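Local coordinates for protein alpha-amylase G-6 (Bacillus halodurans, PDB 2C3G) that probably binds starch and related alpha-glucans through the family 26 carbohydrate-binding module described here, one domain of a longer amylase, at residues S5-Y10 / D83-F88; Y23-N28 / R61-D66. One frame throughout, in Å; residues are numbered along the deposited sequence.

Contact 1. Residues S5-Y10 / D83-F88; sequences SGLTIY and DQDGWF
Tyr-10 and Trp-87 stack face to face where strands 6-12 and 86-88 run side by side, the parallel pairing in the larger, mixed sheet of this beta-sandwich module. Packing is tight at this end. The phenol lies flat over the six-membered ring of the indole, with centroids 3.6 Å apart and planes only 5° from parallel. Both side chains leave the sheet on the same face, and each holds CG beside its own backbone N (chi1 -62° in Tyr-10), which starts the two off in the same direction. Tyr-10 CB adds a CH-pi contact over the indole. An alanine in place of Trp-87 would probably leave that face of the Tyr-10 ring uncovered and the phenol freer to turn. Beneath the stack, Phe-88 N donates to Tyr-10 O at 2.8 Å. Glycine suits position 86 because a CB there would point at strand 6-10 and collide with Thr-8 O. Toward residues 83-85 the contact loosens: Asp-83 and Gln-84 are exposed, their CB atoms directed away from strand 6-10, and Leu-7 meets only their backbone, CD1 lying 3.7 Å from Gln-84 N. There Thr-8 N donates to Asp-85 OD2 (2.8 Å, 162° at the hydrogen), approaching from above the carboxylate plane.

Contact 2. Residues Y23-N28 / R61-D66; sequences YYYDTN and RLLFKD
Tyr-25 lays one face of its ring over the aliphatic start of Arg-61. Arg-61 CB sits 3.6 Å from the ring centroid in a CH-pi contact, somewhat displaced toward the rim. A chi1 of 56° puts CG of Tyr-25 between the backbone N and the carbonyl carbon. Its hydroxyl is held by Gly-79 N on strand 71-82. Arginine fits opposite a tyrosine since its methylenes can lie under the ring while its charge continues past it: the chain bends at chi2, and the guanidinium is turned 46° from the phenol plane. Asp-26, at the corner after strand 23-25, meets it beyond, its OD1 3.1 Å from Arg-61 CD and its OD2 3.3 Å from Arg-61 NH2 in a weak salt bridge. Tyr-25 and Arg-61 project from one face of the three-stranded antiparallel sheet of the beta-sandwich, in which strand 59-66 is the middle strand and pairs with 20-28. On the same face Leu-63 lies alongside Tyr-23 and turns CD1 to the edge of its ring, 3.7 Å from Tyr-23 CD2. That methyl also lies 4.0 Å from Tyr-25 CE1, so one leucine branch touches both tyrosines. Trp-36 meets Tyr-23 edge to face, and Lys-65 by a cation-pi contact and a bond from NZ to its carbonyl; the partly exposed Tyr-23 and Tyr-25 are consistent with a sugar-binding surface. On the opposite face, Tyr-24 CB and Leu-62 CB meet at 4.2 Å across a non-hydrogen-bonded pair. On either side of this pair the backbones are hydrogen-bonded, Leu-63 N to Tyr-23 O at 2.8 Å among them.

Overall arrangement
From the N terminus the chain first lays down strand 6-12, the first partner of contact 1, and then strand 20-28 of the other sheet. Strands 43-46 and 49-55 follow, back in the mixed sheet, before strand 59-66 returns to pair with 20-28 and closes the loop of contact 2. After strand 71-82 the chain comes back beside its own beginning, and 86-88 closes contact 1. Contact 2 is therefore nested inside contact 1. Their centres lie about 12 Å apart, one in each sheet, and the sheets meet directly: Ile-9 packs on Leu-62 and Phe-64, and Phe-88 on Phe-64, in the apolar interior of the sandwich.

Contact 1. Residues S5-Y10 / D83-F88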
loop_
_atom_site.group_PDB
_atom_site.type_symbol
_atom_site.label_atom_id
_atom_site.label_comp_id
_atom_site.label_asym_id
_atom_site.label_seq_id
_atom_site.Cartn_x
_atom_site.Cartn_y
_atom_site.Cartn_z
ATOM N N SER A 5 -9.741 12.045 -3.091
ATOM C CA SER A 5 -10.088 11.112 -2.028
ATOM C C SER A 5 -9.741 9.674 -2.407
ATOM O O SER A 5 -9.659 9.316 -3.603
ATOM C CB SER A 5 -11.598 11.165 -1.772
ATOM O OG SER A 5 -11.960 12.266 -0.963
ATOM N N GLY A 6 -9.612 8.829 -1.395
ATOM C CA GLY A 6 -9.346 7.430 -1.616
ATOM C C GLY A 6 -8.646 6.772 -0.442
ATOM O O GLY A 6 -8.993 6.995 0.733
ATOM N N LEU A 7 -7.666 5.922 -0.749
ATOM C CA LEU A 7 -6.960 5.250 0.340
ATOM C C LEU A 7 -5.480 5.563 0.279
ATOM O O LEU A 7 -4.812 5.173 -0.671
ATOM C CB LEU A 7 -7.284 3.740 0.349
ATOM C CG LEU A 7 -8.199 3.097 1.425
ATOM C CD1 LEU A 7 -9.168 4.017 2.173
ATOM C CD2 LEU A 7 -8.975 1.908 0.869
ATOM N N THR A 8 -4.994 6.335 1.251
ATOM C CA THR A 8 -3.572 6.660 1.369
ATOM C C THR A 8 -2.924 5.633 2.276
ATOM O O THR A 8 -3.430 5.325 3.350
ATOM C CB THR A 8 -3.332 8.081 1.944
ATOM O OG1 THR A 8 -3.890 9.050 1.064
ATOM C CG2 THR A 8 -1.811 8.415 1.946
ATOM N N ILE A 9 -1.818 5.070 1.830
ATOM C CA ILE A 9 -1.158 4.036 2.592
ATOM C C ILE A 9 0.299 4.429 2.733
ATOM O O ILE A 9 0.918 4.837 1.760
ATOM C CB ILE A 9 -1.412 2.609 1.938
ATOM C CG1 ILE A 9 -2.729 2.014 2.458
ATOM C CG2 ILE A 9 -0.409 1.567 2.400
ATOM C CD1 ILE A 9 -3.933 2.460 1.799
ATOM N N TYR A 10 0.820 4.365 3.958
ATOM C CA TYR A 10 2.237 4.618 4.214
ATOM C C TYR A 10 2.868 3.334 4.665
ATOM O O TYR A 10 2.302 2.608 5.468
ATOM C CB TYR A 10 2.469 5.667 5.299
ATOM C CG TYR A 10 1.927 7.028 4.985
ATOM C CD1 TYR A 10 2.766 8.046 4.534
ATOM C CD2 TYR A 10 0.572 7.293 5.134
ATOM C CE1 TYR A 10 2.257 9.313 4.249
ATOM C CE2 TYR A 10 0.046 8.535 4.856
ATOM C CZ TYR A 10 0.890 9.535 4.415
ATOM O OH TYR A 10 0.367 10.751 4.142
ATOM N N ASP A 83 -10.096 -0.120 3.284
ATOM C CA ASP A 83 -11.071 0.294 4.298
ATOM C C ASP A 83 -10.835 1.615 5.062
ATOM O O ASP A 83 -11.786 2.320 5.351
ATOM C CB ASP A 83 -11.777 -0.878 4.999
ATOM C CG ASP A 83 -12.522 -0.477 6.255
ATOM O OD1 ASP A 83 -13.785 -0.458 6.267
ATOM O OD2 ASP A 83 -11.903 -0.221 7.304
ATOM N N GLN A 84 -9.576 1.979 5.285
ATOM C CA GLN A 84 -9.191 3.211 5.965
ATOM C C GLN A 84 -7.707 3.519 5.625
ATOM O O GLN A 84 -6.950 2.605 5.371
ATOM C CB GLN A 84 -9.393 3.039 7.481
ATOM C CG GLN A 84 -9.224 4.296 8.315
ATOM C CD GLN A 84 -9.391 4.067 9.835
ATOM O OE1 GLN A 84 -9.753 5.003 10.578
ATOM N NE2 GLN A 84 -9.098 2.869 10.294
ATOM N N ASP A 85 -7.304 4.794 5.587
ATOM C CA ASP A 85 -5.862 5.142 5.572
ATOM C C ASP A 85 -5.281 4.676 6.940
ATOM O O ASP A 85 -6.065 4.430 7.827
ATOM C CB ASP A 85 -5.674 6.665 5.416
ATOM C CG ASP A 85 -6.609 7.301 4.410
ATOM O OD1 ASP A 85 -7.118 8.403 4.693
ATOM O OD2 ASP A 85 -6.885 6.837 3.289
ATOM N N GLY A 86 -3.980 4.437 7.174
ATOM C CA GLY A 86 -2.968 4.104 6.238
ATOM C C GLY A 86 -1.500 4.003 6.670
ATOM O O GLY A 86 -0.773 4.142 5.780
ATOM N N TRP A 87 -1.047 3.790 7.922
ATOM C CA TRP A 87 0.434 3.620 8.215
ATOM C C TRP A 87 0.831 2.242 8.743
ATOM O O TRP A 87 0.510 1.887 9.880
ATOM C CB TRP A 87 1.037 4.675 9.200
ATOM C CG TRP A 87 0.772 6.052 8.873
ATOM C CD1 TRP A 87 -0.453 6.645 8.821
ATOM C CD2 TRP A 87 1.729 7.063 8.522
ATOM N NE1 TRP A 87 -0.322 7.964 8.454
ATOM C CE2 TRP A 87 1.012 8.245 8.267
ATOM C CE3 TRP A 87 3.133 7.086 8.395
ATOM C CZ2 TRP A 87 1.642 9.456 7.885
ATOM C CZ3 TRP A 87 3.761 8.268 8.004
ATOM C CH2 TRP A 87 3.012 9.446 7.773
ATOM N N PHE A 88 1.577 1.474 7.946
ATOM C CA PHE A 88 1.996 0.142 8.375
ATOM C C PHE A 88 3.498 0.005 8.712
ATOM O O PHE A 88 4.325 0.197 7.855
ATOM C CB PHE A 88 1.578 -0.878 7.322
ATOM C CG PHE A 88 1.896 -2.289 7.696
ATOM C CD1 PHE A 88 1.056 -3.012 8.542
ATOM C CD2 PHE A 88 3.043 -2.894 7.221
ATOM C CE1 PHE A 88 1.339 -4.344 8.859
ATOM C CE2 PHE A 88 3.327 -4.203 7.532
ATOM C CZ PHE A 88 2.469 -4.935 8.343
#

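Contact 2. Residues Y23-N28 / R61-D66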
loop_
_atom_site.group_PDB
_atom_site.type_symbol
_atom_site.label_atom_id
_atom_site.label_comp_id
_atom_site.label_asym_id
_atom_site.label_seq_id
_atom_site.Cartn_x
_atom_site.Cartn_y
_atom_site.Cartn_z
ATOM N N TYR A 23 0.737 -3.336 -4.294
ATOM C CA TYR A 23 -0.175 -4.181 -5.046
ATOM C C TYR A 23 -1.528 -4.266 -4.329
ATOM O O TYR A 23 -1.581 -4.490 -3.122
ATOM C CB TYR A 23 0.424 -5.586 -5.265
ATOM C CG TYR A 23 -0.520 -6.499 -6.012
ATOM C CD1 TYR A 23 -0.850 -6.243 -7.337
ATOM C CD2 TYR A 23 -1.118 -7.596 -5.378
ATOM C CE1 TYR A 23 -1.727 -7.054 -8.014
ATOM C CE2 TYR A 23 -1.988 -8.419 -6.059
ATOM C CZ TYR A 23 -2.294 -8.136 -7.373
ATOM O OH TYR A 23 -3.165 -8.935 -8.070
ATOM N N TYR A 24 -2.603 -4.085 -5.091
ATOM C CA TYR A 24 -3.982 -4.063 -4.567
ATOM C C TYR A 24 -5.001 -4.600 -5.578
ATOM O O TYR A 24 -4.884 -4.391 -6.786
ATOM C CB TYR A 24 -4.400 -2.654 -4.118
ATOM C CG TYR A 24 -4.389 -1.632 -5.224
ATOM C CD1 TYR A 24 -3.216 -0.958 -5.550
ATOM C CD2 TYR A 24 -5.549 -1.332 -5.944
ATOM C CE1 TYR A 24 -3.183 -0.034 -6.563
ATOM C CE2 TYR A 24 -5.537 -0.390 -6.968
ATOM C CZ TYR A 24 -4.335 0.253 -7.275
ATOM O OH TYR A 24 -4.280 1.199 -8.277
ATOM N N TYR A 25 -6.010 -5.287 -5.050
ATOM C CA TYR A 25 -7.051 -5.898 -5.868
ATOM C C TYR A 25 -8.406 -5.768 -5.149
ATOM O O TYR A 25 -8.530 -4.995 -4.200
ATOM C CB TYR A 25 -6.697 -7.364 -6.191
ATOM C CG TYR A 25 -6.444 -8.222 -4.970
ATOM C CD1 TYR A 25 -5.225 -8.173 -4.311
ATOM C CD2 TYR A 25 -7.420 -9.087 -4.479
ATOM C CE1 TYR A 25 -4.973 -8.943 -3.208
ATOM C CE2 TYR A 25 -7.174 -9.873 -3.351
ATOM C CZ TYR A 25 -5.946 -9.796 -2.724
ATOM O OH TYR A 25 -5.654 -10.544 -1.601
ATOM N N ASP A 26 -9.397 -6.564 -5.558
ATOM C CA ASP A 26 -10.803 -6.286 -5.249
ATOM C C ASP A 26 -11.068 -4.962 -4.524
ATOM O O ASP A 26 -11.308 -4.907 -3.337
ATOM C CB ASP A 26 -11.678 -7.520 -4.816
ATOM C CG ASP A 26 -11.347 -8.091 -3.430
ATOM O OD1 ASP A 26 -10.396 -8.904 -3.332
ATOM O OD2 ASP A 26 -12.050 -7.879 -2.408
ATOM N N THR A 27 -10.964 -3.912 -5.332
ATOM C CA THR A 27 -11.299 -2.539 -5.013
ATOM C C THR A 27 -12.803 -2.369 -4.977
ATOM O O THR A 27 -13.528 -3.043 -5.714
ATOM C CB THR A 27 -10.732 -1.607 -6.126
ATOM O OG1 THR A 27 -11.176 -2.062 -7.416
ATOM C CG2 THR A 27 -9.194 -1.709 -6.229
ATOM N N ASN A 28 -13.269 -1.454 -4.137
ATOM C CA ASN A 28 -14.684 -1.098 -4.094
ATOM C C ASN A 28 -14.780 0.393 -3.724
ATOM O O ASN A 28 -14.279 0.801 -2.673
ATOM C CB ASN A 28 -15.443 -2.011 -3.094
ATOM C CG ASN A 28 -16.950 -1.677 -2.980
ATOM O OD1 ASN A 28 -17.533 -1.040 -3.857
ATOM N ND2 ASN A 28 -17.580 -2.126 -1.884
ATOM N N ARG A 61 -7.795 -4.615 -1.101
ATOM C CA ARG A 61 -7.006 -5.689 -0.524
ATOM C C ARG A 61 -5.597 -5.413 -0.982
ATOM O O ARG A 61 -5.383 -5.213 -2.160
ATOM C CB ARG A 61 -7.471 -7.054 -1.059
ATOM C CG ARG A 61 -8.108 -7.947 -0.025
ATOM C CD ARG A 61 -9.468 -8.442 -0.422
ATOM N NE ARG A 61 -9.970 -9.455 0.517
ATOM C CZ ARG A 61 -11.171 -9.437 1.092
ATOM N NH1 ARG A 61 -11.511 -10.398 1.925
ATOM N NH2 ARG A 61 -12.030 -8.460 0.857
ATOM N N LEU A 62 -4.631 -5.391 -0.064
ATOM C CA LEU A 62 -3.277 -4.976 -0.455
ATOM C C LEU A 62 -2.071 -5.791 0.053
ATOM O O LEU A 62 -2.089 -6.406 1.114
ATOM C CB LEU A 62 -3.078 -3.471 -0.189
ATOM C CG LEU A 62 -2.998 -2.960 1.262
ATOM C CD1 LEU A 62 -1.593 -3.141 1.824
ATOM C CD2 LEU A 62 -3.448 -1.512 1.333
ATOM N N LEU A 63 -1.013 -5.775 -0.741
ATOM C CA LEU A 63 0.282 -6.291 -0.302
ATOM C C LEU A 63 1.368 -5.285 -0.673
ATOM O O LEU A 63 1.261 -4.597 -1.674
ATOM C CB LEU A 63 0.594 -7.644 -0.962
ATOM C CG LEU A 63 -0.345 -8.830 -0.734
ATOM C CD1 LEU A 63 -1.186 -9.093 -1.984
ATOM C CD2 LEU A 63 0.431 -10.063 -0.361
ATOM N N PHE A 64 2.407 -5.224 0.148
ATOM C CA PHE A 64 3.638 -4.518 -0.184
ATOM C C PHE A 64 4.595 -5.489 -0.860
ATOM O O PHE A 64 4.584 -6.687 -0.566
ATOM C CB PHE A 64 4.268 -3.932 1.084
ATOM C CG PHE A 64 3.328 -3.056 1.854
ATOM C CD1 PHE A 64 2.947 -1.819 1.342
ATOM C CD2 PHE A 64 2.779 -3.488 3.055
ATOM C CE1 PHE A 64 2.043 -1.006 2.033
ATOM C CE2 PHE A 64 1.875 -2.678 3.763
ATOM C CZ PHE A 64 1.501 -1.441 3.250
ATOM N N LYS A 65 5.401 -4.965 -1.779
ATOM C CA LYS A 65 6.421 -5.732 -2.484
ATOM C C LYS A 65 7.556 -4.833 -2.979
ATOM O O LYS A 65 7.379 -3.627 -3.128
ATOM C CB LYS A 65 5.806 -6.477 -3.670
ATOM C CG LYS A 65 5.205 -5.608 -4.754
ATOM C CD LYS A 65 4.602 -6.460 -5.870
ATOM C CE LYS A 65 5.668 -7.179 -6.667
ATOM N NZ LYS A 65 6.320 -6.280 -7.631
ATOM N N ASP A 66 8.722 -5.414 -3.234
ATOM C CA ASP A 66 9.732 -4.672 -3.991
ATOM C C ASP A 66 9.816 -5.161 -5.432
ATOM O O ASP A 66 9.028 -6.016 -5.843
ATOM C CB ASP A 66 11.107 -4.586 -3.276
ATOM C CG ASP A 66 11.766 -5.938 -3.016
ATOM O OD1 ASP A 66 11.464 -6.937 -3.697
ATOM O OD2 ASP A 66 12.639 -6.077 -2.133
#